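Local coordinates for putative hemoglobin-like oxygen-binding protein (Pseudoalteromonas haloplanktis, PDB 4UUR), which binds heme b as a group II truncated hemoglobin and probably binds or carries oxygen at the heme iron, at residues A[43-48]-A[53-58]; A[104-109]-A[137-142]. All coordinates share one frame; numbering follows the deposited sequence.

Contact 1 of 2, residues A[43-48]-A[53-58]; sequences DIMATD and PLYDMH. With HEM (protoporphyrin IX containing Fe), chain C.
M45 sends its side chain from the last turn of helix 31-45 straight into the segment 53-58, and its three outer atoms each find a different neighbour. CG lies against CB of Y55. The sulfur comes in obliquely to the imidazole of H58, with SD 3.6 Å from CE1, a Met-aromatic contact, and the bend at chi3 (-63°) turns the methyl back so that CE meets CD2 of L54 at 3.8 Å. This is the tight, buried half, where the side chain of M45 crosses those of both L54 and H58 at about a right angle.

The H58 ring is fixed by its own segment: ND1 donates to the carbonyl O of L54 at 2.9 Å. That oxygen also takes the backbone N-H of M57, and the two donors arrive from opposite faces of its plane. One face of the imidazole carries the heme methyl CMA, and CD1 of L54 sits 3.4 Å from heme CMB, putting this half on the wall of the heme pocket on the side of the iron-bound water.

On the more open side, where both residues are partly exposed, the contact rests on a single pair. A46 lies over the face of the Y55 ring, a CH-pi contact with CA 3.6 Å from the ring centroid, and its CB reaches CE1.

No hydrogen bond crosses between the segments, which form the corner between helices 31-45 and 52-56, probably the B-C corner of the globin fold. Helix 103-120 backs it, with C112 touching M45 and W109 touching L54, while L60 and L62 of the following loop pack on Y55.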
# COMPACT_ATOMS: atom_id res chain seq x y z
N ASP A 43 1.92 -2.99 -10.03
CA ASP A 43 2.47 -2.97 -11.37
C ASP A 43 3.97 -2.78 -11.35
O ASP A 43 4.71 -3.45 -12.09
CB ASP A 43 1.80 -1.88 -12.17
CG ASP A 43 0.47 -2.35 -12.80
OD1 ASP A 43 0.12 -3.55 -12.68
OD2 ASP A 43 -0.19 -1.51 -13.44
N ILE A 44 4.42 -1.90 -10.46
CA ILE A 44 5.82 -1.58 -10.29
C ILE A 44 6.52 -2.68 -9.51
O ILE A 44 7.64 -3.09 -9.89
CB ILE A 44 5.97 -0.25 -9.54
CG1 ILE A 44 5.59 0.90 -10.48
CG2 ILE A 44 7.36 -0.08 -8.96
CD1 ILE A 44 5.38 2.21 -9.77
N MET A 45 5.88 -3.18 -8.45
CA MET A 45 6.45 -4.23 -7.65
C MET A 45 6.80 -5.44 -8.49
O MET A 45 7.82 -6.10 -8.25
CB MET A 45 5.47 -4.70 -6.56
CG MET A 45 5.99 -5.85 -5.68
SD MET A 45 4.76 -6.56 -4.60
CE MET A 45 4.33 -5.18 -3.52
N ALA A 46 5.90 -5.75 -9.44
CA ALA A 46 5.98 -6.97 -10.24
C ALA A 46 7.07 -6.96 -11.34
O ALA A 46 7.33 -7.99 -11.98
CB ALA A 46 4.61 -7.29 -10.86
N THR A 47 7.71 -5.84 -11.55
CA THR A 47 8.69 -5.76 -12.59
C THR A 47 9.98 -5.12 -12.22
O THR A 47 10.88 -5.11 -12.99
CB THR A 47 8.11 -5.00 -13.78
OG1 THR A 47 7.61 -3.71 -13.34
CG2 THR A 47 6.99 -5.86 -14.42
N ASP A 48 10.05 -4.51 -11.05
CA ASP A 48 11.21 -3.73 -10.75
C ASP A 48 12.14 -4.67 -10.01
O ASP A 48 11.68 -5.48 -9.19
CB ASP A 48 10.85 -2.53 -9.90
CG ASP A 48 12.07 -1.76 -9.47
OD1 ASP A 48 12.85 -2.28 -8.64
OD2 ASP A 48 12.21 -0.60 -9.92
N PRO A 53 12.32 -9.56 -4.41
CA PRO A 53 12.12 -10.34 -3.19
C PRO A 53 10.75 -10.11 -2.55
O PRO A 53 10.06 -11.05 -2.25
CB PRO A 53 13.27 -9.86 -2.31
CG PRO A 53 14.34 -9.52 -3.31
CD PRO A 53 13.58 -8.80 -4.38
N LEU A 54 10.33 -8.86 -2.45
CA LEU A 54 9.00 -8.56 -1.98
C LEU A 54 7.92 -9.16 -2.88
O LEU A 54 6.93 -9.70 -2.40
CB LEU A 54 8.85 -7.05 -1.85
CG LEU A 54 7.47 -6.49 -1.53
CD1 LEU A 54 6.91 -7.06 -0.25
CD2 LEU A 54 7.54 -4.96 -1.47
N TYR A 55 8.13 -9.09 -4.19
CA TYR A 55 7.23 -9.64 -5.15
C TYR A 55 7.03 -11.16 -4.99
O TYR A 55 5.91 -11.68 -5.04
CB TYR A 55 7.74 -9.33 -6.55
CG TYR A 55 6.85 -9.82 -7.67
CD1 TYR A 55 5.45 -9.64 -7.64
CD2 TYR A 55 7.39 -10.44 -8.79
CE1 TYR A 55 4.65 -10.08 -8.69
CE2 TYR A 55 6.58 -10.91 -9.81
CZ TYR A 55 5.23 -10.71 -9.77
OH TYR A 55 4.48 -11.16 -10.81
N ASP A 56 8.13 -11.84 -4.80
CA ASP A 56 8.16 -13.29 -4.60
C ASP A 56 7.42 -13.81 -3.32
O ASP A 56 7.11 -14.98 -3.19
CB ASP A 56 9.63 -13.74 -4.59
CG ASP A 56 10.31 -13.62 -5.99
OD1 ASP A 56 9.58 -13.43 -7.01
OD2 ASP A 56 11.58 -13.73 -6.05
N MET A 57 7.12 -12.94 -2.38
CA MET A 57 6.29 -13.34 -1.28
C MET A 57 4.81 -13.41 -1.70
O MET A 57 3.94 -13.92 -0.95
CB MET A 57 6.43 -12.34 -0.16
CG MET A 57 7.84 -12.12 0.35
SD MET A 57 7.77 -10.84 1.62
CE MET A 57 7.16 -11.76 3.02
N HIS A 58 4.50 -12.93 -2.89
CA HIS A 58 3.11 -12.91 -3.32
C HIS A 58 2.81 -14.08 -4.27
O HIS A 58 3.28 -14.09 -5.38
CB HIS A 58 2.79 -11.60 -4.02
CG HIS A 58 2.83 -10.40 -3.13
ND1 HIS A 58 4.01 -9.82 -2.70
CD2 HIS A 58 1.83 -9.66 -2.60
CE1 HIS A 58 3.72 -8.77 -1.94
NE2 HIS A 58 2.41 -8.64 -1.88
CHA HEM C . -1.00 -8.36 2.66
CHB HEM C . 3.85 -7.98 2.50
CHC HEM C . 3.41 -3.53 4.39
CHD HEM C . -1.29 -3.67 3.58
C1A HEM C . 0.34 -8.65 2.48
C2A HEM C . 0.84 -9.86 2.00
C3A HEM C . 2.19 -9.74 1.93
C4A HEM C . 2.56 -8.45 2.40
CMA HEM C . 3.17 -10.80 1.46
CAA HEM C . 0.05 -11.10 1.61
CBA HEM C . -1.00 -10.83 0.54
CGA HEM C . -1.28 -11.98 -0.40
O1A HEM C . -0.48 -12.44 -1.24
O2A HEM C . -2.42 -12.46 -0.36
C1B HEM C . 4.15 -6.72 3.05
C2B HEM C . 5.46 -6.28 3.41
C3B HEM C . 5.33 -5.03 3.96
C4B HEM C . 3.90 -4.76 3.96
CMB HEM C . 6.71 -7.09 3.13
CAB HEM C . 6.24 -4.00 4.55
CBB HEM C . 7.48 -4.25 4.82
C1C HEM C . 2.10 -3.10 4.26
C2C HEM C . 1.60 -1.81 4.49
C3C HEM C . 0.24 -1.88 4.28
C4C HEM C . -0.05 -3.21 3.87
CMC HEM C . 2.44 -0.62 4.94
CAC HEM C . -0.79 -0.83 4.33
CBC HEM C . -0.50 0.46 4.46
C1D HEM C . -1.53 -4.99 3.32
C2D HEM C . -2.90 -5.47 3.20
C3D HEM C . -2.82 -6.76 2.95
C4D HEM C . -1.40 -7.07 2.92
CMD HEM C . -4.20 -4.72 3.35
CAD HEM C . -3.98 -7.73 2.80
CBD HEM C . -4.14 -8.37 4.18
CGD HEM C . -5.33 -9.33 4.29
O1D HEM C . -6.00 -9.68 3.31
O2D HEM C . -5.68 -9.81 5.39
NA HEM C . 1.41 -7.78 2.68
NB HEM C . 3.29 -5.78 3.40
NC HEM C . 1.10 -3.90 3.86
ND HEM C . -0.66 -5.95 3.10
FE HEM C . 1.21 -5.87 3.25
O HOH W 1 1.29 -5.29 1.14

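Contact 2 of 2, residues A[104-109]-A[137-142]; sequences DLRDQW and LASHMI. With HEM (protoporphyrin IX containing Fe), chain C.
R106 lies across A138, S139 and I142, and nearly everything that helices 103-120 and 124-141 share here passes through its side chain. CB touches CD1 of I142 at 3.7 Å and also nears the heme vinyl carbon CBB. CG, placed anti to the backbone N (chi1 -161°), presses against A138, 3.4 Å from its CB and close to its carbonyl O as well. The bend at chi2 brings CD up beside OG of S139, and the one at chi3 carries NE and CZ past it. At the tip the two amino nitrogens part: NH1 gives OG of S139 a weak hydrogen bond of 3.1 Å, bent to 129° at the hydrogen, while NH2 forms a salt bridge with OD1 of D107 at 3.5 Å.

One turn on, W109 spreads its indole over the heme. The methine carbon CHC lies 3.3 Å from the ring plane, offset toward the rim, so the two flat systems overlap on the face that carries the water. NE1 points at that water, which lies in the indole plane and accepts its proton at 3.0 Å while sitting 2.2 Å from the iron. A leucine in place of W109 would probably leave the iron-bound water without this donor and open a gap over the porphyrin edge. Opposite, M141 sets CG 3.8 Å from CHC on the side of the axial ligand H96.

Across the helix pair the aliphatic part of R106 does most of the touching; its charge is probably eased in part by the long salt bridge to D107, and the one hydrogen bond to the other helix is weak. The indole N-H, by contrast, is consistent with the distal tryptophan of group II truncated hemoglobins, placed to stabilise a ligand on the iron.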
# COMPACT_ATOMS: atom_id res chain seq x y z
N ASP A 104 15.00 -4.61 5.07
CA ASP A 104 15.19 -4.73 3.65
C ASP A 104 13.85 -4.80 2.89
O ASP A 104 13.68 -4.14 1.84
CB ASP A 104 16.06 -5.96 3.41
CG ASP A 104 16.19 -6.32 1.95
OD1 ASP A 104 16.20 -5.39 1.10
OD2 ASP A 104 16.30 -7.55 1.69
N LEU A 105 12.91 -5.59 3.39
CA LEU A 105 11.62 -5.73 2.74
C LEU A 105 10.74 -4.52 2.96
O LEU A 105 9.99 -4.15 2.08
CB LEU A 105 10.90 -7.01 3.19
CG LEU A 105 11.49 -8.33 2.72
CD1 LEU A 105 10.90 -9.50 3.53
CD2 LEU A 105 11.26 -8.53 1.23
N ARG A 106 10.82 -3.91 4.14
CA ARG A 106 10.17 -2.64 4.36
C ARG A 106 10.62 -1.56 3.35
O ARG A 106 9.79 -0.81 2.83
CB ARG A 106 10.45 -2.12 5.75
CG ARG A 106 9.43 -1.06 6.17
CD ARG A 106 10.05 0.17 6.84
NE ARG A 106 10.68 1.08 5.88
CZ ARG A 106 10.46 2.40 5.78
NH1 ARG A 106 9.65 3.09 6.57
NH2 ARG A 106 11.10 3.04 4.83
N ASP A 107 11.91 -1.50 3.07
CA ASP A 107 12.44 -0.49 2.16
C ASP A 107 12.01 -0.73 0.72
O ASP A 107 11.72 0.22 0.01
CB ASP A 107 13.97 -0.44 2.23
CG ASP A 107 14.49 0.10 3.55
OD1 ASP A 107 13.82 0.89 4.24
OD2 ASP A 107 15.62 -0.28 3.90
N GLN A 108 12.01 -2.01 0.30
CA GLN A 108 11.42 -2.42 -0.97
C GLN A 108 9.95 -2.03 -1.13
O GLN A 108 9.54 -1.61 -2.23
CB GLN A 108 11.52 -3.93 -1.13
CG GLN A 108 12.91 -4.39 -1.49
CD GLN A 108 13.03 -5.89 -1.47
OE1 GLN A 108 12.31 -6.58 -2.17
NE2 GLN A 108 13.91 -6.41 -0.66
N TRP A 109 9.16 -2.21 -0.07
CA TRP A 109 7.75 -1.83 -0.05
C TRP A 109 7.63 -0.32 -0.18
O TRP A 109 6.81 0.18 -0.97
CB TRP A 109 7.09 -2.23 1.25
CG TRP A 109 5.63 -2.37 1.20
CD1 TRP A 109 4.92 -3.54 1.06
CD2 TRP A 109 4.66 -1.33 1.26
NE1 TRP A 109 3.58 -3.29 1.07
CE2 TRP A 109 3.39 -1.93 1.20
CE3 TRP A 109 4.73 0.05 1.41
CZ2 TRP A 109 2.20 -1.19 1.23
CZ3 TRP A 109 3.52 0.78 1.47
CH2 TRP A 109 2.32 0.17 1.37
N LEU A 137 3.60 3.16 8.96
CA LEU A 137 2.94 1.86 8.84
C LEU A 137 3.89 0.74 8.42
O LEU A 137 3.94 -0.29 9.08
CB LEU A 137 1.77 1.93 7.89
CG LEU A 137 0.45 2.14 8.61
CD1 LEU A 137 -0.70 2.12 7.60
CD2 LEU A 137 0.28 1.05 9.67
N ALA A 138 4.66 0.96 7.36
CA ALA A 138 5.65 -0.01 6.88
C ALA A 138 6.63 -0.38 7.94
O ALA A 138 6.91 -1.56 8.12
CB ALA A 138 6.42 0.50 5.67
N SER A 139 7.16 0.61 8.66
CA SER A 139 8.13 0.31 9.71
C SER A 139 7.49 -0.51 10.83
O SER A 139 8.10 -1.38 11.36
CB SER A 139 8.80 1.59 10.23
OG SER A 139 9.94 1.86 9.42
N HIS A 140 6.22 -0.23 11.12
CA HIS A 140 5.41 -0.90 12.14
C HIS A 140 5.25 -2.39 11.85
O HIS A 140 5.09 -3.15 12.77
CB HIS A 140 4.03 -0.22 12.17
CG HIS A 140 3.09 -0.70 13.24
ND1 HIS A 140 3.51 -1.12 14.49
CD2 HIS A 140 1.73 -0.75 13.27
CE1 HIS A 140 2.46 -1.46 15.22
NE2 HIS A 140 1.36 -1.24 14.50
N MET A 141 5.27 -2.79 10.57
CA MET A 141 5.10 -4.21 10.19
C MET A 141 6.35 -5.01 10.41
O MET A 141 6.30 -6.24 10.43
CB MET A 141 4.78 -4.36 8.70
CG MET A 141 3.59 -3.62 8.17
SD MET A 141 2.10 -4.10 9.01
CE MET A 141 1.88 -2.73 10.15
N ILE A 142 7.49 -4.33 10.54
CA ILE A 142 8.78 -5.01 10.60
C ILE A 142 8.67 -5.93 11.80
O ILE A 142 8.20 -5.50 12.84
CB ILE A 142 9.94 -4.02 10.78
CG1 ILE A 142 10.13 -3.21 9.49
CG2 ILE A 142 11.24 -4.73 11.19
CD1 ILE A 142 11.52 -2.64 9.27
CHA HEM C . -1.00 -8.36 2.66
CHB HEM C . 3.85 -7.98 2.50
CHC HEM C . 3.41 -3.53 4.39
CHD HEM C . -1.29 -3.67 3.58
C1A HEM C . 0.34 -8.65 2.48
C2A HEM C . 0.84 -9.86 2.00
C3A HEM C . 2.19 -9.74 1.93
C4A HEM C . 2.56 -8.45 2.40
CMA HEM C . 3.17 -10.80 1.46
CAA HEM C . 0.05 -11.10 1.61
CBA HEM C . -1.00 -10.83 0.54
CGA HEM C . -1.28 -11.98 -0.40
O1A HEM C . -0.48 -12.44 -1.24
O2A HEM C . -2.42 -12.46 -0.36
C1B HEM C . 4.15 -6.72 3.05
C2B HEM C . 5.46 -6.28 3.41
C3B HEM C . 5.33 -5.03 3.96
C4B HEM C . 3.90 -4.76 3.96
CMB HEM C . 6.71 -7.09 3.13
CAB HEM C . 6.24 -4.00 4.55
CBB HEM C . 7.48 -4.25 4.82
C1C HEM C . 2.10 -3.10 4.26
C2C HEM C . 1.60 -1.81 4.49
C3C HEM C . 0.24 -1.88 4.28
C4C HEM C . -0.05 -3.21 3.87
CMC HEM C . 2.44 -0.62 4.94
CAC HEM C . -0.79 -0.83 4.33
CBC HEM C . -0.50 0.46 4.46
C1D HEM C . -1.53 -4.99 3.32
C2D HEM C . -2.90 -5.47 3.20
C3D HEM C . -2.82 -6.76 2.95
C4D HEM C . -1.40 -7.07 2.92
CMD HEM C . -4.20 -4.72 3.35
CAD HEM C . -3.98 -7.73 2.80
CBD HEM C . -4.14 -8.37 4.18
CGD HEM C . -5.33 -9.33 4.29
O1D HEM C . -6.00 -9.68 3.31
O2D HEM C . -5.68 -9.81 5.39
NA HEM C . 1.41 -7.78 2.68
NB HEM C . 3.29 -5.78 3.40
NC HEM C . 1.10 -3.90 3.86
ND HEM C . -0.66 -5.95 3.10
FE HEM C . 1.21 -5.87 3.25
O HOH W 1 1.29 -5.29 1.14

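From the N terminus, helix 31-45 runs into contact 1, where 43-48 meets 53-58 and closes a short loop of four residues. The chain then passes helices 63-76, 83-87 and 92-95 before 104-109 begins contact 2, which closes a longer loop when 137-142 returns at the end of helix 124-141. The two loops follow one another, neither crossing nor enclosing the other. They still touch: the backbone N of L54 probably donates to OE1 of Q108, and CD2 of L54 packs on CA of W109. Both border the heme, and contact 1 and W109 share its water-bearing side, whereas helix 124-141 reaches the side of H96.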